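Long-range contact in pullulanase (Bacillus acidopullulyticus, PDB 2WAN), which hydrolyses alpha-1,6-glucosidic linkages in pullulan and at the branch points of starch polysaccharides, as a debranching glycoside hydrolase: residues P112-L126 / G294-L308. Residues are numbered along the deposited sequence; the frame is centred on the assembly and turned at random.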
ATOM      1  N   PRO A 112     -26.566   2.723  31.349  1.00 44.89           N
ATOM      2  CA  PRO A 112     -26.405   3.984  30.609  1.00 45.13           C
ATOM      3  C   PRO A 112     -25.002   4.570  30.808  1.00 43.92           C
ATOM      4  O   PRO A 112     -24.646   4.935  31.932  1.00 44.09           O
ATOM      5  CB  PRO A 112     -27.470   4.903  31.229  1.00 45.41           C
ATOM      6  CG  PRO A 112     -28.319   4.010  32.133  1.00 46.34           C
ATOM      7  CD  PRO A 112     -27.434   2.872  32.527  1.00 45.64           C
ATOM      8  N   SER A 113     -24.213   4.666  29.734  1.00 42.00           N
ATOM      9  CA  SER A 113     -22.798   5.041  29.874  1.00 40.24           C
ATOM     10  C   SER A 113     -22.203   5.906  28.762  1.00 37.72           C
ATOM     11  O   SER A 113     -22.699   5.919  27.631  1.00 38.60           O
ATOM     12  CB  SER A 113     -21.944   3.777  30.027  1.00 40.28           C
ATOM     13  OG  SER A 113     -22.065   2.945  28.887  1.00 44.01           O
ATOM     14  N   VAL A 114     -21.141   6.636  29.104  1.00 35.04           N
ATOM     15  CA  VAL A 114     -20.180   7.117  28.110  1.00 32.78           C
ATOM     16  C   VAL A 114     -19.388   5.869  27.710  1.00 31.98           C
ATOM     17  O   VAL A 114     -18.702   5.281  28.547  1.00 31.55           O
ATOM     18  CB  VAL A 114     -19.233   8.199  28.695  1.00 34.01           C
ATOM     19  CG1 VAL A 114     -18.150   8.590  27.689  1.00 30.15           C
ATOM     20  CG2 VAL A 114     -20.018   9.435  29.128  1.00 33.08           C
ATOM     21  N   SER A 115     -19.521   5.428  26.458  1.00 29.17           N
ATOM     22  CA  SER A 115     -18.940   4.136  26.056  1.00 28.91           C
ATOM     23  C   SER A 115     -17.489   4.232  25.544  1.00 26.81           C
ATOM     24  O   SER A 115     -16.789   3.222  25.467  1.00 28.82           O
ATOM     25  CB  SER A 115     -19.833   3.403  25.044  1.00 28.06           C
ATOM     26  OG  SER A 115     -19.976   4.154  23.853  1.00 31.15           O
ATOM     27  N   ASN A 116     -17.068   5.441  25.188  1.00 25.50           N
ATOM     28  CA  ASN A 116     -15.699   5.729  24.739  1.00 25.47           C
ATOM     29  C   ASN A 116     -15.422   7.218  24.802  1.00 25.50           C
ATOM     30  O   ASN A 116     -16.338   8.029  24.633  1.00 27.25           O
ATOM     31  CB  ASN A 116     -15.458   5.248  23.293  1.00 23.51           C
ATOM     32  CG  ASN A 116     -13.971   5.171  22.940  1.00 20.74           C
ATOM     33  OD1 ASN A 116     -13.283   4.233  23.336  1.00 23.39           O
ATOM     34  ND2 ASN A 116     -13.480   6.148  22.194  1.00 20.48           N
ATOM     35  N   ALA A 117     -14.161   7.587  25.035  1.00 23.18           N
ATOM     36  CA  ALA A 117     -13.752   8.991  25.001  1.00 23.92           C
ATOM     37  C   ALA A 117     -12.293   9.162  24.591  1.00 23.99           C
ATOM     38  O   ALA A 117     -11.406   8.458  25.100  1.00 25.04           O
ATOM     39  CB  ALA A 117     -14.000   9.673  26.350  1.00 24.59           C
ATOM     40  N   TYR A 118     -12.064  10.103  23.677  1.00 23.96           N
ATOM     41  CA  TYR A 118     -10.731  10.390  23.153  1.00 22.89           C
ATOM     42  C   TYR A 118     -10.370  11.844  23.374  1.00 22.68           C
ATOM     43  O   TYR A 118     -11.193  12.733  23.165  1.00 22.12           O
ATOM     44  CB  TYR A 118     -10.672  10.114  21.640  1.00 20.39           C
ATOM     45  CG  TYR A 118     -10.632   8.666  21.221  1.00 22.57           C
ATOM     46  CD1 TYR A 118      -9.796   7.739  21.872  1.00 19.05           C
ATOM     47  CD2 TYR A 118     -11.388   8.222  20.131  1.00 17.48           C
ATOM     48  CE1 TYR A 118      -9.736   6.420  21.472  1.00 20.21           C
ATOM     49  CE2 TYR A 118     -11.328   6.907  19.710  1.00 19.21           C
ATOM     50  CZ  TYR A 118     -10.494   6.000  20.385  1.00 19.80           C
ATOM     51  OH  TYR A 118     -10.423   4.685  19.991  1.00 20.14           O
ATOM     52  N   LEU A 119      -9.126  12.087  23.768  1.00 20.81           N
ATOM     53  CA  LEU A 119      -8.583  13.425  23.804  1.00 21.31           C
ATOM     54  C   LEU A 119      -7.947  13.667  22.435  1.00 22.81           C
ATOM     55  O   LEU A 119      -6.843  13.170  22.148  1.00 20.41           O
ATOM     56  CB  LEU A 119      -7.568  13.559  24.956  1.00 20.69           C
ATOM     57  CG  LEU A 119      -6.993  14.942  25.284  1.00 20.18           C
ATOM     58  CD1 LEU A 119      -8.104  15.934  25.730  1.00 21.32           C
ATOM     59  CD2 LEU A 119      -5.902  14.827  26.357  1.00 20.46           C
ATOM     60  N   ASP A 120      -8.660  14.401  21.579  1.00 20.87           N
ATOM     61  CA  ASP A 120      -8.251  14.569  20.175  1.00 21.61           C
ATOM     62  C   ASP A 120      -7.587  15.895  19.865  1.00 21.72           C
ATOM     63  O   ASP A 120      -7.139  16.116  18.743  1.00 22.02           O
ATOM     64  CB  ASP A 120      -9.428  14.324  19.214  1.00 20.99           C
ATOM     65  CG  ASP A 120      -9.692  12.847  18.972  1.00 22.06           C
ATOM     66  OD1 ASP A 120      -8.749  12.015  19.080  1.00 24.83           O
ATOM     67  OD2 ASP A 120     -10.850  12.501  18.661  1.00 22.16           O
ATOM     68  N   ASP A 121      -7.540  16.790  20.852  1.00 22.14           N
ATOM     69  CA  ASP A 121      -6.767  18.028  20.755  1.00 23.00           C
ATOM     70  C   ASP A 121      -6.403  18.406  22.192  1.00 21.27           C
ATOM     71  O   ASP A 121      -6.843  17.749  23.129  1.00 21.13           O
ATOM     72  CB  ASP A 121      -7.574  19.144  20.066  1.00 23.98           C
ATOM     73  CG  ASP A 121      -6.699  20.195  19.396  1.00 25.73           C
ATOM     74  OD1 ASP A 121      -7.160  20.795  18.401  1.00 31.49           O
ATOM     75  OD2 ASP A 121      -5.548  20.434  19.837  1.00 33.09           O
ATOM     76  N   GLU A 122      -5.596  19.439  22.365  1.00 23.75           N
ATOM     77  CA  GLU A 122      -5.176  19.840  23.708  1.00 28.39           C
ATOM     78  C   GLU A 122      -6.362  20.082  24.655  1.00 29.19           C
ATOM     79  O   GLU A 122      -6.315  19.689  25.818  1.00 28.40           O
ATOM     80  CB  GLU A 122      -4.228  21.041  23.666  1.00 29.25           C
ATOM     81  CG  GLU A 122      -4.815  22.318  23.115  1.00 33.37           C
ATOM     82  CD  GLU A 122      -4.127  23.553  23.670  1.00 41.73           C
ATOM     83  OE1 GLU A 122      -3.617  23.500  24.811  1.00 44.50           O
ATOM     84  OE2 GLU A 122      -4.097  24.579  22.960  1.00 46.34           O
ATOM     85  N   LYS A 123      -7.439  20.672  24.132  1.00 29.16           N
ATOM     86  CA  LYS A 123      -8.627  20.969  24.941  1.00 29.02           C
ATOM     87  C   LYS A 123      -9.929  20.422  24.336  1.00 29.30           C
ATOM     88  O   LYS A 123     -11.002  21.003  24.536  1.00 27.52           O
ATOM     89  CB  LYS A 123      -8.748  22.486  25.154  1.00 31.58           C
ATOM     90  CG  LYS A 123      -7.581  23.132  25.901  1.00 31.50           C
ATOM     91  CD  LYS A 123      -7.679  24.655  25.830  1.00 33.80           C
ATOM     92  CE  LYS A 123      -6.570  25.329  26.609  1.00 40.40           C
ATOM     93  NZ  LYS A 123      -6.325  26.712  26.118  1.00 43.77           N
ATOM     94  N   THR A 124      -9.840  19.308  23.602  1.00 25.78           N
ATOM     95  CA  THR A 124     -11.008  18.727  22.929  1.00 26.16           C
ATOM     96  C   THR A 124     -11.152  17.240  23.215  1.00 24.85           C
ATOM     97  O   THR A 124     -10.210  16.457  23.001  1.00 24.62           O
ATOM     98  CB  THR A 124     -10.961  18.954  21.401  1.00 25.62           C
ATOM     99  OG1 THR A 124     -10.821  20.350  21.121  1.00 28.16           O
ATOM    100  CG2 THR A 124     -12.220  18.418  20.720  1.00 27.58           C
ATOM    101  N   VAL A 125     -12.331  16.859  23.695  1.00 23.89           N
ATOM    102  CA  VAL A 125     -12.676  15.466  23.950  1.00 24.11           C
ATOM    103  C   VAL A 125     -13.820  15.041  23.031  1.00 26.52           C
ATOM    104  O   VAL A 125     -14.810  15.774  22.878  1.00 26.17           O
ATOM    105  CB  VAL A 125     -13.072  15.218  25.431  1.00 22.87           C
ATOM    106  CG1 VAL A 125     -13.603  13.805  25.640  1.00 23.86           C
ATOM    107  CG2 VAL A 125     -11.887  15.488  26.355  1.00 23.27           C
ATOM    108  N   LEU A 126     -13.659  13.871  22.407  1.00 24.35           N
ATOM    109  CA  LEU A 126     -14.696  13.263  21.577  1.00 24.21           C
ATOM    110  C   LEU A 126     -15.291  12.085  22.330  1.00 24.64           C
ATOM    111  O   LEU A 126     -14.621  11.078  22.545  1.00 25.65           O
ATOM    112  CB  LEU A 126     -14.114  12.808  20.224  1.00 22.97           C
ATOM    113  CG  LEU A 126     -15.092  12.103  19.270  1.00 26.81           C
ATOM    114  CD1 LEU A 126     -15.942  13.138  18.540  1.00 27.69           C
ATOM    115  CD2 LEU A 126     -14.358  11.233  18.254  1.00 23.67           C
ATOM    116  N   GLY A 294     -26.617  11.161  34.381  1.00 38.21           N
ATOM    117  CA  GLY A 294     -27.340   9.960  33.964  1.00 39.04           C
ATOM    118  C   GLY A 294     -26.514   8.953  33.177  1.00 39.02           C
ATOM    119  O   GLY A 294     -27.013   7.877  32.829  1.00 39.49           O
ATOM    120  N   TYR A 295     -25.255   9.306  32.906  1.00 39.33           N
ATOM    121  CA  TYR A 295     -24.315   8.453  32.173  1.00 37.98           C
ATOM    122  C   TYR A 295     -23.121   8.035  33.032  1.00 37.48           C
ATOM    123  O   TYR A 295     -22.459   8.879  33.643  1.00 37.91           O
ATOM    124  CB  TYR A 295     -23.781   9.178  30.930  1.00 37.54           C
ATOM    125  CG  TYR A 295     -24.783   9.371  29.812  1.00 37.36           C
ATOM    126  CD1 TYR A 295     -25.474  10.574  29.674  1.00 36.97           C
ATOM    127  CD2 TYR A 295     -25.024   8.357  28.881  1.00 36.41           C
ATOM    128  CE1 TYR A 295     -26.394  10.762  28.644  1.00 38.57           C
ATOM    129  CE2 TYR A 295     -25.942   8.536  27.847  1.00 36.54           C
ATOM    130  CZ  TYR A 295     -26.619   9.743  27.735  1.00 36.62           C
ATOM    131  OH  TYR A 295     -27.526   9.933  26.714  1.00 39.53           O
ATOM    132  N   LYS A 296     -22.852   6.731  33.051  1.00 37.40           N
ATOM    133  CA  LYS A 296     -21.664   6.165  33.696  1.00 37.63           C
ATOM    134  C   LYS A 296     -20.394   6.770  33.077  1.00 36.38           C
ATOM    135  O   LYS A 296     -20.306   6.928  31.855  1.00 35.96           O
ATOM    136  CB  LYS A 296     -21.676   4.639  33.547  1.00 38.15           C
ATOM    137  CG  LYS A 296     -20.476   3.901  34.133  1.00 43.16           C
ATOM    138  CD  LYS A 296     -20.572   2.404  33.840  1.00 46.38           C
ATOM    139  CE  LYS A 296     -19.665   1.582  34.755  1.00 50.06           C
ATOM    140  NZ  LYS A 296     -18.254   1.517  34.279  1.00 48.35           N
ATOM    141  N   ALA A 297     -19.433   7.123  33.933  1.00 32.99           N
ATOM    142  CA  ALA A 297     -18.178   7.749  33.512  1.00 31.90           C
ATOM    143  C   ALA A 297     -17.278   6.804  32.700  1.00 30.27           C
ATOM    144  O   ALA A 297     -17.418   5.580  32.777  1.00 29.32           O
ATOM    145  CB  ALA A 297     -17.420   8.283  34.735  1.00 31.27           C
ATOM    146  N   HIS A 298     -16.357   7.386  31.929  1.00 29.66           N
ATOM    147  CA  HIS A 298     -15.383   6.613  31.143  1.00 28.13           C
ATOM    148  C   HIS A 298     -14.027   7.308  31.119  1.00 26.38           C
ATOM    149  O   HIS A 298     -13.944   8.533  31.136  1.00 23.15           O
ATOM    150  CB  HIS A 298     -15.868   6.419  29.699  1.00 30.07           C
ATOM    151  CG  HIS A 298     -15.227   5.261  28.993  1.00 27.38           C
ATOM    152  ND1 HIS A 298     -14.027   5.364  28.323  1.00 32.29           N
ATOM    153  CD2 HIS A 298     -15.621   3.971  28.861  1.00 28.22           C
ATOM    154  CE1 HIS A 298     -13.710   4.190  27.806  1.00 23.10           C
ATOM    155  NE2 HIS A 298     -14.659   3.327  28.122  1.00 32.73           N
ATOM    156  N   ASN A 299     -12.966   6.511  31.060  1.00 26.81           N
ATOM    157  CA  ASN A 299     -11.625   7.036  30.829  1.00 24.96           C
ATOM    158  C   ASN A 299     -11.533   7.779  29.497  1.00 23.67           C
ATOM    159  O   ASN A 299     -12.210   7.409  28.528  1.00 25.33           O
ATOM    160  CB  ASN A 299     -10.615   5.888  30.843  1.00 24.86           C
ATOM    161  CG  ASN A 299      -9.195   6.361  30.587  1.00 28.74           C
ATOM    162  OD1 ASN A 299      -8.574   7.006  31.437  1.00 31.06           O
ATOM    163  ND2 ASN A 299      -8.677   6.045  29.408  1.00 20.56           N
ATOM    164  N   ILE A 300     -10.714   8.827  29.471  1.00 23.02           N
ATOM    165  CA  ILE A 300     -10.404   9.578  28.254  1.00 22.96           C
ATOM    166  C   ILE A 300      -9.004   9.165  27.791  1.00 23.01           C
ATOM    167  O   ILE A 300      -7.996   9.464  28.454  1.00 21.37           O
ATOM    168  CB  ILE A 300     -10.407  11.112  28.481  1.00 24.55           C
ATOM    169  CG1 ILE A 300     -11.676  11.581  29.210  1.00 26.01           C
ATOM    170  CG2 ILE A 300     -10.226  11.865  27.157  1.00 23.96           C
ATOM    171  CD1 ILE A 300     -11.591  13.018  29.725  1.00 26.28           C
ATOM    172  N   LEU A 301      -8.942   8.472  26.659  1.00 18.48           N
ATOM    173  CA  LEU A 301      -7.662   8.002  26.141  1.00 20.42           C
ATOM    174  C   LEU A 301      -7.110   9.044  25.200  1.00 19.61           C
ATOM    175  O   LEU A 301      -7.823   9.503  24.312  1.00 20.47           O
ATOM    176  CB  LEU A 301      -7.821   6.670  25.406  1.00 19.32           C
ATOM    177  CG  LEU A 301      -6.505   5.976  25.024  1.00 20.16           C
ATOM    178  CD1 LEU A 301      -5.916   5.251  26.231  1.00 20.80           C
ATOM    179  CD2 LEU A 301      -6.776   4.998  23.885  1.00 19.39           C
ATOM    180  N   PRO A 302      -5.839   9.442  25.390  1.00 17.20           N
ATOM    181  CA  PRO A 302      -5.238  10.363  24.439  1.00 18.26           C
ATOM    182  C   PRO A 302      -5.181   9.736  23.032  1.00 18.35           C
ATOM    183  O   PRO A 302      -4.759   8.587  22.889  1.00 18.04           O
ATOM    184  CB  PRO A 302      -3.824  10.569  25.010  1.00 20.09           C
ATOM    185  CG  PRO A 302      -4.000  10.305  26.496  1.00 19.67           C
ATOM    186  CD  PRO A 302      -4.940   9.157  26.526  1.00 18.46           C
ATOM    187  N   ARG A 303      -5.659  10.464  22.028  1.00 18.66           N
ATOM    188  CA  ARG A 303      -5.546  10.014  20.634  1.00 18.34           C
ATOM    189  C   ARG A 303      -4.942  11.144  19.802  1.00 17.70           C
ATOM    190  O   ARG A 303      -3.731  11.309  19.782  1.00 18.59           O
ATOM    191  CB  ARG A 303      -6.882   9.489  20.072  1.00 20.20           C
ATOM    192  CG  ARG A 303      -6.771   8.926  18.627  1.00 15.98           C
ATOM    193  CD  ARG A 303      -8.088   8.338  18.113  1.00 19.49           C
ATOM    194  NE  ARG A 303      -9.112   9.365  17.900  1.00 20.30           N
ATOM    195  CZ  ARG A 303     -10.223   9.196  17.182  1.00 23.26           C
ATOM    196  NH1 ARG A 303     -10.475   8.039  16.581  1.00 19.50           N
ATOM    197  NH2 ARG A 303     -11.094  10.197  17.068  1.00 20.12           N
ATOM    198  N   ASN A 304      -5.765  11.972  19.158  1.00 18.31           N
ATOM    199  CA  ASN A 304      -5.229  12.926  18.198  1.00 19.01           C
ATOM    200  C   ASN A 304      -4.529  14.115  18.836  1.00 16.70           C
ATOM    201  O   ASN A 304      -3.829  14.864  18.157  1.00 17.75           O
ATOM    202  CB  ASN A 304      -6.289  13.365  17.191  1.00 19.56           C
ATOM    203  CG  ASN A 304      -6.752  12.223  16.301  1.00 23.37           C
ATOM    204  OD1 ASN A 304      -6.039  11.235  16.133  1.00 19.01           O
ATOM    205  ND2 ASN A 304      -7.944  12.354  15.726  1.00 22.60           N
ATOM    206  N   VAL A 305      -4.666  14.245  20.158  1.00 18.07           N
ATOM    207  CA  VAL A 305      -3.855  15.218  20.895  1.00 18.41           C
ATOM    208  C   VAL A 305      -2.349  14.955  20.679  1.00 18.11           C
ATOM    209  O   VAL A 305      -1.541  15.891  20.633  1.00 18.76           O
ATOM    210  CB  VAL A 305      -4.216  15.243  22.395  1.00 16.82           C
ATOM    211  CG1 VAL A 305      -3.889  13.904  23.089  1.00 15.89           C
ATOM    212  CG2 VAL A 305      -3.512  16.415  23.093  1.00 17.58           C
ATOM    213  N   LEU A 306      -1.991  13.682  20.512  1.00 20.09           N
ATOM    214  CA  LEU A 306      -0.584  13.298  20.346  1.00 17.30           C
ATOM    215  C   LEU A 306      -0.007  13.699  18.987  1.00 18.29           C
ATOM    216  O   LEU A 306       1.208  13.628  18.786  1.00 17.55           O
ATOM    217  CB  LEU A 306      -0.400  11.794  20.607  1.00 17.18           C
ATOM    218  CG  LEU A 306      -0.874  11.281  21.969  1.00 18.50           C
ATOM    219  CD1 LEU A 306      -0.761   9.750  22.043  1.00 15.98           C
ATOM    220  CD2 LEU A 306      -0.100  11.944  23.127  1.00 16.19           C
ATOM    221  N   ASN A 307      -0.873  14.124  18.059  1.00 17.79           N
ATOM    222  CA  ASN A 307      -0.425  14.698  16.778  1.00 20.00           C
ATOM    223  C   ASN A 307       0.329  16.018  16.934  1.00 20.41           C
ATOM    224  O   ASN A 307       1.087  16.403  16.049  1.00 21.24           O
ATOM    225  CB  ASN A 307      -1.595  14.982  15.822  1.00 19.34           C
ATOM    226  CG  ASN A 307      -2.390  13.748  15.441  1.00 19.01           C
ATOM    227  OD1 ASN A 307      -2.027  12.612  15.748  1.00 19.04           O
ATOM    228  ND2 ASN A 307      -3.507  13.980  14.754  1.00 18.07           N
ATOM    229  N   LEU A 308       0.089  16.715  18.046  1.00 21.43           N
ATOM    230  CA  LEU A 308       0.602  18.083  18.239  1.00 20.70           C
ATOM    231  C   LEU A 308       2.135  18.142  18.272  1.00 19.59           C
ATOM    232  O   LEU A 308       2.786  17.215  18.759  1.00 19.00           O
ATOM    233  CB  LEU A 308      -0.002  18.720  19.507  1.00 20.20           C
ATOM    234  CG  LEU A 308      -1.516  18.997  19.505  1.00 24.13           C
ATOM    235  CD1 LEU A 308      -2.022  19.394  20.896  1.00 24.98           C
ATOM    236  CD2 LEU A 308      -1.875  20.058  18.491  1.00 26.18           C
TER
HETATM  237  O   HOH W   1     -18.689   3.859  30.916  1.00 37.37           O
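R303 meets D120 side-on and Y118 by its face. Its NE donates to the syn lone pair of D120 OD1 at 2.9 Å, almost straight at 177°. NH2 bonds D120 OD2 at 2.8 Å, so the pair is a two-pronged salt bridge with nearly coplanar groups. The bend at chi3 (68°) folds the chain over the Y118 ring. R303 CD stands over the ring centre, 3.8 Å from the centroid, as a CH-pi contact. The guanidinium lies over the CD2 side, its plane 20° from that of the ring. N116 ND2 covers the opposite face.

D120 OD1 also takes N304 N on its anti lone pair. Two bonds therefore grip this oxygen and fix the carboxylate. L119 O likewise accepts R303 N and V305 N, which arrive from opposite faces of its carbonyl plane. Replacing R303 by an alanine would probably leave D120 without its counter-charge and strip this cover from one face of Y118.

On the face that carries L119 and P302, L119 CB meets I300 CG2 at 3.8 Å; the same methyl also touches V125. L119 CG meets V305 CG1. The backbones pair in parallel here: L301 N bonds A117 O, and L119 N bonds L301 O. Pairing breaks between this region and the S113-K296 bridge, where a water donates to both V114 O and A297 O. H298 lies in this gap, with N116 CA over its ring face, and its ND1 is held by N299 O.

Y118 OH reaches Q571 and T576, and R303 NH1 also bonds T576, linking this domain to the 571-576 region. The parallel pairing of strands 114-121 and 295-302 joins the first and last strands of a mixed sheet, closing it on itself. Each has an antiparallel neighbour on its other side, 124-129 and 288-292, with V290 packing on V114, A117 and I300.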